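Local coordinates for GlcNAc Inducible Gene 2, GIG2 (Candida albicans, PDB 6AKZ), which binds an iron(III) ion and, as a DUF1479 protein of the cupin clan, probably acts as an oxygenase, at residues N104-F109 against Y128-S133; I198-D203 against D227-S232. All coordinates share one frame; numbering follows the deposited sequence.

Interaction 1: residues N104-F109 against Y128-S133; sequences NELVEF and YNVFWS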
ATOM      1  N   ASN A 104      11.741 -23.368  -0.852  1.00 18.16           N
ATOM      2  CA  ASN A 104      11.558 -24.776  -0.486  1.00 20.18           C
ATOM      3  C   ASN A 104      11.156 -24.995   0.966  1.00 20.11           C
ATOM      4  O   ASN A 104      10.273 -25.781   1.214  1.00 19.98           O
ATOM      5  CB  ASN A 104      12.807 -25.561  -0.812  1.00 19.57           C
ATOM      6  CG  ASN A 104      13.041 -25.675  -2.269  1.00 22.86           C
ATOM      7  OD1 ASN A 104      12.120 -25.835  -3.079  1.00 25.08           O
ATOM      8  ND2 ASN A 104      14.283 -25.644  -2.629  1.00 24.77           N
ATOM      9  N   GLU A 105      11.723 -24.207   1.903  1.00 18.61           N
ATOM     10  CA  GLU A 105      11.282 -24.224   3.293  1.00 19.61           C
ATOM     11  C   GLU A 105       9.849 -23.782   3.479  1.00 19.37           C
ATOM     12  O   GLU A 105       9.166 -24.394   4.286  1.00 18.65           O
ATOM     13  CB  GLU A 105      12.158 -23.351   4.192  1.00 22.42           C
ATOM     14  CG  GLU A 105      13.587 -23.863   4.263  1.00 26.12           C
ATOM     15  CD  GLU A 105      14.563 -22.961   5.069  1.00 31.68           C
ATOM     16  OE1 GLU A 105      14.547 -21.686   5.003  1.00 30.84           O
ATOM     17  OE2 GLU A 105      15.463 -23.560   5.690  1.00 36.30           O
ATOM     18  N   LEU A 106       9.399 -22.766   2.738  1.00 18.35           N
ATOM     19  CA  LEU A 106       7.954 -22.395   2.810  1.00 17.40           C
ATOM     20  C   LEU A 106       7.014 -23.511   2.366  1.00 17.30           C
ATOM     21  O   LEU A 106       5.921 -23.706   2.915  1.00 17.74           O
ATOM     22  CB  LEU A 106       7.634 -21.133   2.017  1.00 16.39           C
ATOM     23  CG  LEU A 106       8.270 -19.853   2.589  1.00 16.82           C
ATOM     24  CD1 LEU A 106       8.415 -18.735   1.552  1.00 16.22           C
ATOM     25  CD2 LEU A 106       7.449 -19.375   3.750  1.00 16.82           C
ATOM     26  N   VAL A 107       7.392 -24.161   1.271  1.00 18.68           N
ATOM     27  CA  VAL A 107       6.532 -25.203   0.699  1.00 17.40           C
ATOM     28  C   VAL A 107       6.502 -26.346   1.709  1.00 17.58           C
ATOM     29  O   VAL A 107       5.437 -26.891   1.992  1.00 18.59           O
ATOM     30  CB  VAL A 107       7.085 -25.692  -0.629  1.00 20.42           C
ATOM     31  CG1 VAL A 107       6.449 -26.980  -1.134  1.00 19.43           C
ATOM     32  CG2 VAL A 107       6.941 -24.609  -1.677  1.00 19.95           C
ATOM     33  N   GLU A 108       7.675 -26.740   2.209  1.00 17.56           N
ATOM     34  CA  GLU A 108       7.702 -27.769   3.291  1.00 21.48           C
ATOM     35  C   GLU A 108       6.816 -27.435   4.485  1.00 21.74           C
ATOM     36  O   GLU A 108       6.153 -28.323   5.069  1.00 21.22           O
ATOM     37  CB  GLU A 108       9.107 -27.999   3.760  1.00 24.94           C
ATOM     38  CG  GLU A 108       9.219 -28.982   4.934  1.00 36.40           C
ATOM     39  CD  GLU A 108      10.665 -29.290   5.269  1.00 43.43           C
ATOM     40  OE1 GLU A 108      11.439 -29.494   4.280  1.00 51.74           O
ATOM     41  OE2 GLU A 108      11.005 -29.331   6.496  1.00 45.33           O
ATOM     42  N   PHE A 109       6.909 -26.186   4.946  1.00 20.07           N
ATOM     43  CA  PHE A 109       6.086 -25.770   6.039  1.00 21.72           C
ATOM     44  C   PHE A 109       4.651 -25.929   5.644  1.00 21.11           C
ATOM     45  O   PHE A 109       3.879 -26.466   6.401  1.00 21.61           O
ATOM     46  CB  PHE A 109       6.355 -24.261   6.402  1.00 21.63           C
ATOM     47  CG  PHE A 109       5.561 -23.784   7.593  1.00 23.10           C
ATOM     48  CD1 PHE A 109       4.229 -23.413   7.471  1.00 22.67           C
ATOM     49  CD2 PHE A 109       6.167 -23.715   8.852  1.00 23.80           C
ATOM     50  CE1 PHE A 109       3.527 -22.963   8.556  1.00 23.55           C
ATOM     51  CE2 PHE A 109       5.439 -23.289   9.951  1.00 23.49           C
ATOM     52  CZ  PHE A 109       4.109 -22.938   9.794  1.00 23.07           C
ATOM     53  N   TYR A 128      -1.372 -18.607   0.819  1.00 20.06           N
ATOM     54  CA  TYR A 128      -1.065 -19.473   1.981  1.00 20.26           C
ATOM     55  C   TYR A 128      -0.938 -18.603   3.248  1.00 24.79           C
ATOM     56  O   TYR A 128      -0.122 -17.676   3.285  1.00 23.94           O
ATOM     57  CB  TYR A 128       0.234 -20.191   1.699  1.00 21.92           C
ATOM     58  CG  TYR A 128       0.035 -21.168   0.581  1.00 22.61           C
ATOM     59  CD1 TYR A 128       0.182 -20.780  -0.758  1.00 21.41           C
ATOM     60  CD2 TYR A 128      -0.358 -22.468   0.853  1.00 24.60           C
ATOM     61  CE1 TYR A 128      -0.098 -21.683  -1.783  1.00 23.91           C
ATOM     62  CE2 TYR A 128      -0.607 -23.388  -0.168  1.00 27.73           C
ATOM     63  CZ  TYR A 128      -0.458 -22.995  -1.489  1.00 26.31           C
ATOM     64  OH  TYR A 128      -0.701 -23.885  -2.498  1.00 24.67           O
ATOM     65  N   ASN A 129      -1.742 -18.898   4.272  1.00 22.87           N
ATOM     66  CA  ASN A 129      -1.864 -18.050   5.456  1.00 21.67           C
ATOM     67  C   ASN A 129      -0.793 -18.445   6.460  1.00 21.25           C
ATOM     68  O   ASN A 129      -1.102 -18.964   7.543  1.00 22.66           O
ATOM     69  CB  ASN A 129      -3.279 -18.150   6.050  1.00 25.82           C
ATOM     70  CG  ASN A 129      -4.318 -17.457   5.175  1.00 30.50           C
ATOM     71  OD1 ASN A 129      -4.068 -17.173   4.025  1.00 36.49           O
ATOM     72  ND2 ASN A 129      -5.444 -17.135   5.736  1.00 36.46           N
ATOM     73  N   VAL A 130       0.456 -18.295   6.038  1.00 17.63           N
ATOM     74  CA  VAL A 130       1.604 -18.467   6.853  1.00 19.15           C
ATOM     75  C   VAL A 130       2.163 -17.037   7.031  1.00 18.03           C
ATOM     76  O   VAL A 130       2.398 -16.280   6.055  1.00 15.06           O
ATOM     77  CB  VAL A 130       2.610 -19.475   6.278  1.00 19.97           C
ATOM     78  CG1 VAL A 130       3.180 -19.081   4.902  1.00 22.08           C
ATOM     79  CG2 VAL A 130       3.773 -19.639   7.222  1.00 23.50           C
ATOM     80  N   PHE A 131       2.393 -16.668   8.279  1.00 16.92           N
ATOM     81  CA  PHE A 131       2.857 -15.311   8.616  1.00 17.91           C
ATOM     82  C   PHE A 131       4.239 -15.205   9.253  1.00 19.16           C
ATOM     83  O   PHE A 131       4.982 -14.238   8.924  1.00 16.84           O
ATOM     84  CB  PHE A 131       1.798 -14.676   9.500  1.00 18.45           C
ATOM     85  CG  PHE A 131       0.454 -14.592   8.835  1.00 16.68           C
ATOM     86  CD1 PHE A 131       0.170 -13.602   7.916  1.00 15.36           C
ATOM     87  CD2 PHE A 131      -0.517 -15.599   9.049  1.00 17.41           C
ATOM     88  CE1 PHE A 131      -1.078 -13.506   7.333  1.00 17.41           C
ATOM     89  CE2 PHE A 131      -1.770 -15.539   8.438  1.00 16.93           C
ATOM     90  CZ  PHE A 131      -2.054 -14.480   7.565  1.00 17.13           C
ATOM     91  N   TRP A 132       4.608 -16.147  10.162  1.00 17.11           N
ATOM     92  CA  TRP A 132       5.779 -16.025  11.022  1.00 17.32           C
ATOM     93  C   TRP A 132       6.878 -17.091  10.800  1.00 18.68           C
ATOM     94  O   TRP A 132       7.749 -17.312  11.666  1.00 18.93           O
ATOM     95  CB  TRP A 132       5.353 -15.936  12.536  1.00 17.13           C
ATOM     96  CG  TRP A 132       4.221 -14.969  12.868  1.00 16.18           C
ATOM     97  CD1 TRP A 132       2.993 -15.265  13.392  1.00 18.33           C
ATOM     98  CD2 TRP A 132       4.183 -13.560  12.576  1.00 16.68           C
ATOM     99  NE1 TRP A 132       2.191 -14.132  13.479  1.00 18.97           N
ATOM    100  CE2 TRP A 132       2.902 -13.071  12.977  1.00 16.72           C
ATOM    101  CE3 TRP A 132       5.113 -12.663  12.055  1.00 17.70           C
ATOM    102  CZ2 TRP A 132       2.546 -11.744  12.870  1.00 17.83           C
ATOM    103  CZ3 TRP A 132       4.717 -11.298  11.921  1.00 20.81           C
ATOM    104  CH2 TRP A 132       3.470 -10.869  12.346  1.00 18.35           C
ATOM    105  N   SER A 133       6.832 -17.769   9.652  1.00 19.17           N
ATOM    106  CA  SER A 133       7.800 -18.835   9.388  1.00 18.02           C
ATOM    107  C   SER A 133       9.216 -18.317   9.380  1.00 18.77           C
ATOM    108  O   SER A 133       9.464 -17.106   9.160  1.00 18.86           O
ATOM    109  CB  SER A 133       7.467 -19.490   8.009  1.00 18.03           C
ATOM    110  OG  SER A 133       7.749 -18.624   6.923  1.00 18.52           O
TER
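Phe109 and Val130 form the tight part of this contact. Methyl CG2 of Val130 lies 3.6 Å from Phe109 CE1 and 3.8 Å from CD1, so it meets the CD1-CE1 part of the ring obliquely. The first side-chain bond of Phe109 points toward the loop, and CG anti to the backbone N (chi1 -177°) extends the ring to Val130. A second close approach joins Leu106 CD2 to Ser133 OG at 3.3 Å, a van der Waals meeting of a methyl with a hydroxyl oxygen. That oxygen has polar partners of its own: Ser133 is the N-cap of helix 134-140, and OG also hydrogen-bonds Gln136 OE1.

Between these points the packing is looser, Leu106 CD2 standing 4.4 Å from Val130 CG1. Both residues also touch Ile178 of strand 178-181, and Leu106 meets Pro135 as well. Toward solvent the helix presents Asn104 and Glu108, both exposed, and Phe109 itself is partly exposed.

With 185 Å² buried and every close pair involving carbon, the contact rests on apolar packing, which suggests that shape fit and the exclusion of water are what mainly join helix and loop here, while Ser133 spends its hydroxyl on the following helix.

Interaction 2: residues I198-D203 against D227-S232; sequences IERWED and DERTYS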
ATOM      1  N   ILE A 198     -13.979   3.913   0.703  1.00 18.87           N
ATOM      2  CA  ILE A 198     -14.594   5.251   0.702  1.00 20.04           C
ATOM      3  C   ILE A 198     -13.817   6.311   1.561  1.00 15.97           C
ATOM      4  O   ILE A 198     -14.031   7.480   1.368  1.00 17.49           O
ATOM      5  CB  ILE A 198     -16.087   5.188   1.203  1.00 23.84           C
ATOM      6  CG1 ILE A 198     -16.898   6.449   0.898  1.00 24.83           C
ATOM      7  CG2 ILE A 198     -16.145   4.998   2.728  1.00 22.42           C
ATOM      8  CD1 ILE A 198     -17.234   6.738  -0.526  1.00 26.88           C
ATOM      9  N   GLU A 199     -12.985   5.855   2.490  1.00 16.58           N
ATOM     10  CA  GLU A 199     -12.240   6.726   3.406  1.00 15.71           C
ATOM     11  C   GLU A 199     -11.501   7.946   2.840  1.00 15.04           C
ATOM     12  O   GLU A 199     -11.451   8.993   3.486  1.00 16.65           O
ATOM     13  CB  GLU A 199     -11.265   5.888   4.241  1.00 17.11           C
ATOM     14  CG  GLU A 199     -11.900   5.217   5.449  1.00 17.49           C
ATOM     15  CD  GLU A 199     -12.827   4.081   5.063  1.00 19.68           C
ATOM     16  OE1 GLU A 199     -12.935   3.784   3.854  1.00 19.30           O
ATOM     17  OE2 GLU A 199     -13.448   3.486   5.968  1.00 18.33           O
ATOM     18  N   ARG A 200     -10.918   7.813   1.655  1.00 12.84           N
ATOM     19  CA  ARG A 200     -10.148   8.903   1.055  1.00 13.77           C
ATOM     20  C   ARG A 200     -10.993  10.163   0.930  1.00 15.01           C
ATOM     21  O   ARG A 200     -10.491  11.191   0.993  1.00 17.64           O
ATOM     22  CB  ARG A 200      -9.594   8.526  -0.295  1.00 13.07           C
ATOM     23  CG  ARG A 200      -8.544   7.427  -0.243  1.00 13.33           C
ATOM     24  CD  ARG A 200      -7.893   7.162  -1.596  1.00 13.22           C
ATOM     25  NE  ARG A 200      -6.801   6.222  -1.618  1.00 13.37           N
ATOM     26  CZ  ARG A 200      -6.894   4.913  -1.461  1.00 13.65           C
ATOM     27  NH1 ARG A 200      -8.033   4.326  -1.253  1.00 13.79           N
ATOM     28  NH2 ARG A 200      -5.812   4.170  -1.526  1.00 12.73           N
ATOM     29  N   TRP A 201     -12.273   9.976   0.685  1.00 16.32           N
ATOM     30  CA  TRP A 201     -13.259  11.016   0.659  1.00 16.71           C
ATOM     31  C   TRP A 201     -13.930  11.285   1.992  1.00 15.35           C
ATOM     32  O   TRP A 201     -14.009  12.469   2.388  1.00 19.51           O
ATOM     33  CB  TRP A 201     -14.314  10.674  -0.354  1.00 18.04           C
ATOM     34  CG  TRP A 201     -13.878  10.585  -1.782  1.00 17.43           C
ATOM     35  CD1 TRP A 201     -13.722  11.611  -2.656  1.00 16.96           C
ATOM     36  CD2 TRP A 201     -13.581   9.407  -2.486  1.00 14.96           C
ATOM     37  NE1 TRP A 201     -13.363  11.122  -3.889  1.00 16.33           N
ATOM     38  CE2 TRP A 201     -13.304   9.765  -3.803  1.00 16.06           C
ATOM     39  CE3 TRP A 201     -13.608   8.061  -2.148  1.00 16.95           C
ATOM     40  CZ2 TRP A 201     -12.986   8.817  -4.772  1.00 15.62           C
ATOM     41  CZ3 TRP A 201     -13.354   7.134  -3.111  1.00 17.28           C
ATOM     42  CH2 TRP A 201     -13.034   7.510  -4.382  1.00 17.57           C
ATOM     43  N   GLU A 202     -14.339  10.259   2.692  1.00 17.47           N
ATOM     44  CA  GLU A 202     -15.127  10.411   3.891  1.00 21.54           C
ATOM     45  C   GLU A 202     -14.390  10.837   5.137  1.00 23.87           C
ATOM     46  O   GLU A 202     -14.948  11.601   5.920  1.00 20.69           O
ATOM     47  CB  GLU A 202     -15.849   9.124   4.233  1.00 23.98           C
ATOM     48  CG  GLU A 202     -17.012   9.350   5.209  1.00 27.12           C
ATOM     49  CD  GLU A 202     -17.757   8.107   5.593  1.00 27.01           C
ATOM     50  OE1 GLU A 202     -17.434   6.979   5.107  1.00 22.39           O
ATOM     51  OE2 GLU A 202     -18.702   8.292   6.419  1.00 28.33           O
ATOM     52  N   ASP A 203     -13.212  10.278   5.395  1.00 18.92           N
ATOM     53  CA  ASP A 203     -12.477  10.679   6.582  1.00 18.23           C
ATOM     54  C   ASP A 203     -11.937  12.090   6.460  1.00 19.11           C
ATOM     55  O   ASP A 203     -11.486  12.536   5.371  1.00 18.57           O
ATOM     56  CB  ASP A 203     -11.351   9.654   6.851  1.00 18.60           C
ATOM     57  CG  ASP A 203     -10.524  10.018   8.095  1.00 20.24           C
ATOM     58  OD1 ASP A 203     -11.138  10.126   9.215  1.00 19.59           O
ATOM     59  OD2 ASP A 203      -9.284  10.208   7.969  1.00 20.94           O
ATOM     60  N   ASP A 227       2.219  14.531   6.360  1.00 13.72           N
ATOM     61  CA  ASP A 227       1.704  15.264   7.527  1.00 16.48           C
ATOM     62  C   ASP A 227       0.273  14.938   7.894  1.00 16.69           C
ATOM     63  O   ASP A 227      -0.022  14.696   9.071  1.00 18.48           O
ATOM     64  CB  ASP A 227       1.834  16.777   7.298  1.00 16.56           C
ATOM     65  CG  ASP A 227       3.260  17.250   7.113  1.00 19.04           C
ATOM     66  OD1 ASP A 227       4.003  16.765   6.228  1.00 16.06           O
ATOM     67  OD2 ASP A 227       3.658  18.204   7.841  1.00 20.37           O
ATOM     68  N   GLU A 228      -0.623  14.919   6.921  1.00 15.44           N
ATOM     69  CA  GLU A 228      -2.028  14.664   7.166  1.00 15.76           C
ATOM     70  C   GLU A 228      -2.280  13.148   7.172  1.00 13.63           C
ATOM     71  O   GLU A 228      -3.036  12.647   8.006  1.00 13.60           O
ATOM     72  CB  GLU A 228      -2.920  15.319   6.090  1.00 18.14           C
ATOM     73  CG  GLU A 228      -2.890  16.826   6.119  1.00 20.26           C
ATOM     74  CD  GLU A 228      -1.676  17.392   5.453  1.00 22.09           C
ATOM     75  OE1 GLU A 228      -1.080  16.727   4.572  1.00 28.45           O
ATOM     76  OE2 GLU A 228      -1.326  18.535   5.769  1.00 28.00           O
ATOM     77  N   ARG A 229      -1.644  12.412   6.248  1.00 12.73           N
ATOM     78  CA  ARG A 229      -1.911  10.963   6.171  1.00 12.67           C
ATOM     79  C   ARG A 229      -1.601  10.146   7.410  1.00 12.39           C
ATOM     80  O   ARG A 229      -2.218   9.111   7.650  1.00 12.98           O
ATOM     81  CB  ARG A 229      -1.168  10.386   4.952  1.00 13.30           C
ATOM     82  CG  ARG A 229      -1.935   9.201   4.389  1.00 12.35           C
ATOM     83  CD  ARG A 229      -1.356   8.800   3.070  1.00 14.02           C
ATOM     84  NE  ARG A 229      -2.186   7.765   2.474  1.00 13.00           N
ATOM     85  CZ  ARG A 229      -2.434   7.660   1.164  1.00 13.04           C
ATOM     86  NH1 ARG A 229      -1.858   8.508   0.275  1.00 13.04           N
ATOM     87  NH2 ARG A 229      -3.217   6.703   0.737  1.00 13.02           N
ATOM     88  N   THR A 230      -0.604  10.633   8.168  1.00 14.35           N
ATOM     89  CA  THR A 230      -0.220  10.135   9.517  1.00 14.59           C
ATOM     90  C   THR A 230      -1.440   9.966  10.440  1.00 16.20           C
ATOM     91  O   THR A 230      -1.470   9.064  11.273  1.00 13.40           O
ATOM     92  CB  THR A 230       0.940  11.032  10.069  1.00 15.60           C
ATOM     93  OG1 THR A 230       2.140  10.781   9.285  1.00 14.86           O
ATOM     94  CG2 THR A 230       1.303  10.713  11.520  1.00 15.29           C
ATOM     95  N   TYR A 231      -2.449  10.802  10.261  1.00 15.45           N
ATOM     96  CA  TYR A 231      -3.593  10.821  11.124  1.00 16.43           C
ATOM     97  C   TYR A 231      -4.890  10.355  10.426  1.00 17.74           C
ATOM     98  O   TYR A 231      -5.968  10.548  10.937  1.00 17.52           O
ATOM     99  CB  TYR A 231      -3.782  12.245  11.649  1.00 15.93           C
ATOM    100  CG  TYR A 231      -2.594  12.706  12.431  1.00 14.57           C
ATOM    101  CD1 TYR A 231      -2.453  12.363  13.785  1.00 18.12           C
ATOM    102  CD2 TYR A 231      -1.582  13.476  11.831  1.00 14.59           C
ATOM    103  CE1 TYR A 231      -1.344  12.770  14.534  1.00 16.67           C
ATOM    104  CE2 TYR A 231      -0.464  13.894  12.586  1.00 15.79           C
ATOM    105  CZ  TYR A 231      -0.374  13.513  13.956  1.00 15.11           C
ATOM    106  OH  TYR A 231       0.734  13.881  14.743  1.00 15.87           O
ATOM    107  N   SER A 232      -4.753   9.789   9.235  1.00 17.72           N
ATOM    108  CA  SER A 232      -5.901   9.338   8.482  1.00 16.96           C
ATOM    109  C   SER A 232      -6.397   8.014   9.102  1.00 16.77           C
ATOM    110  O   SER A 232      -5.637   7.157   9.487  1.00 16.64           O
ATOM    111  CB  SER A 232      -5.549   9.144   6.994  1.00 19.22           C
ATOM    112  OG  SER A 232      -4.588   8.095   6.802  1.00 20.48           O
TER
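Asp203 meets Ser232 where the two segments come nearest, their CA atoms 7.0 Å apart. Carboxylate oxygen OD2 of Asp203 lies 3.5 Å from Ser232 CA and 4.0 Å from Ser232 CB, against the carbon side of the serine. The second meeting is between arginines: Arg200 NH2 stands 4.3 Å from Arg229 NH2, approaching the edge of the Arg229 guanidinium near its plane. The pair is gathered round an anion, since both NH2 atoms make salt bridges to OD1 of Asp352, which probably offsets their like charges.

The next layer explains these positions. Asp203 is the N-cap of helix 204-208; chi1 of 180° swings its carboxylate away from its own N, and OD2 accepts from Tyr206 N. The side chains of Glu199, Arg200 and Ser232 all touch Tyr206, so this residue of helix 204-208 is contacted from both segments. Ser232 is fixed from within its loop: OG donates to Arg229 O at 2.7 Å, in the carbonyl plane and on a lone pair (C=O...OG angle 134°), and Ser232 N reaches the same oxygen at 3.1 Å. Two donors on one carbonyl pin the turn that follows Arg229. Arg200 extends from helix 199-202 past Met282 and Met286 of helix 278-287, and its NH2 also bonds to the backbone O of Asp194.

That last bond leads to the metal. The Arg200 side chain is about 6 Å from that of Asp194 and about 10 Å from the iron(III) ion, and its bond to the backbone of a metal ligand is consistent with a second-shell place. His192, Asp194 and His355 bind the iron, the HxD...H pattern of the two-histidine, one-carboxylate facial triad of cupin-clan iron oxygenases.

Overall arrangement
Interactions 1 and 2 lie on opposite sides of the chain's centre, their own centres 34 Å apart and their nearest atoms about 20 Å apart. They share no element: 104-109 with 128-133 joins a helix to the loop leaving an edge strand of the seven-stranded sheet, whereas 198-203 with 227-232 joins a short helix to a loop. Both are buried, but interaction 1, its centre about 23 Å from the centre of the chain, borders exposed helix residues, and interaction 2 lies deeper, its centre at about 14 Å. The chemistry differs with place: apolar packing away from the annotated sites in the first, charged groups linked to the iron neighbourhood in the second. Each includes an N-cap side chain, Ser133 or Asp203.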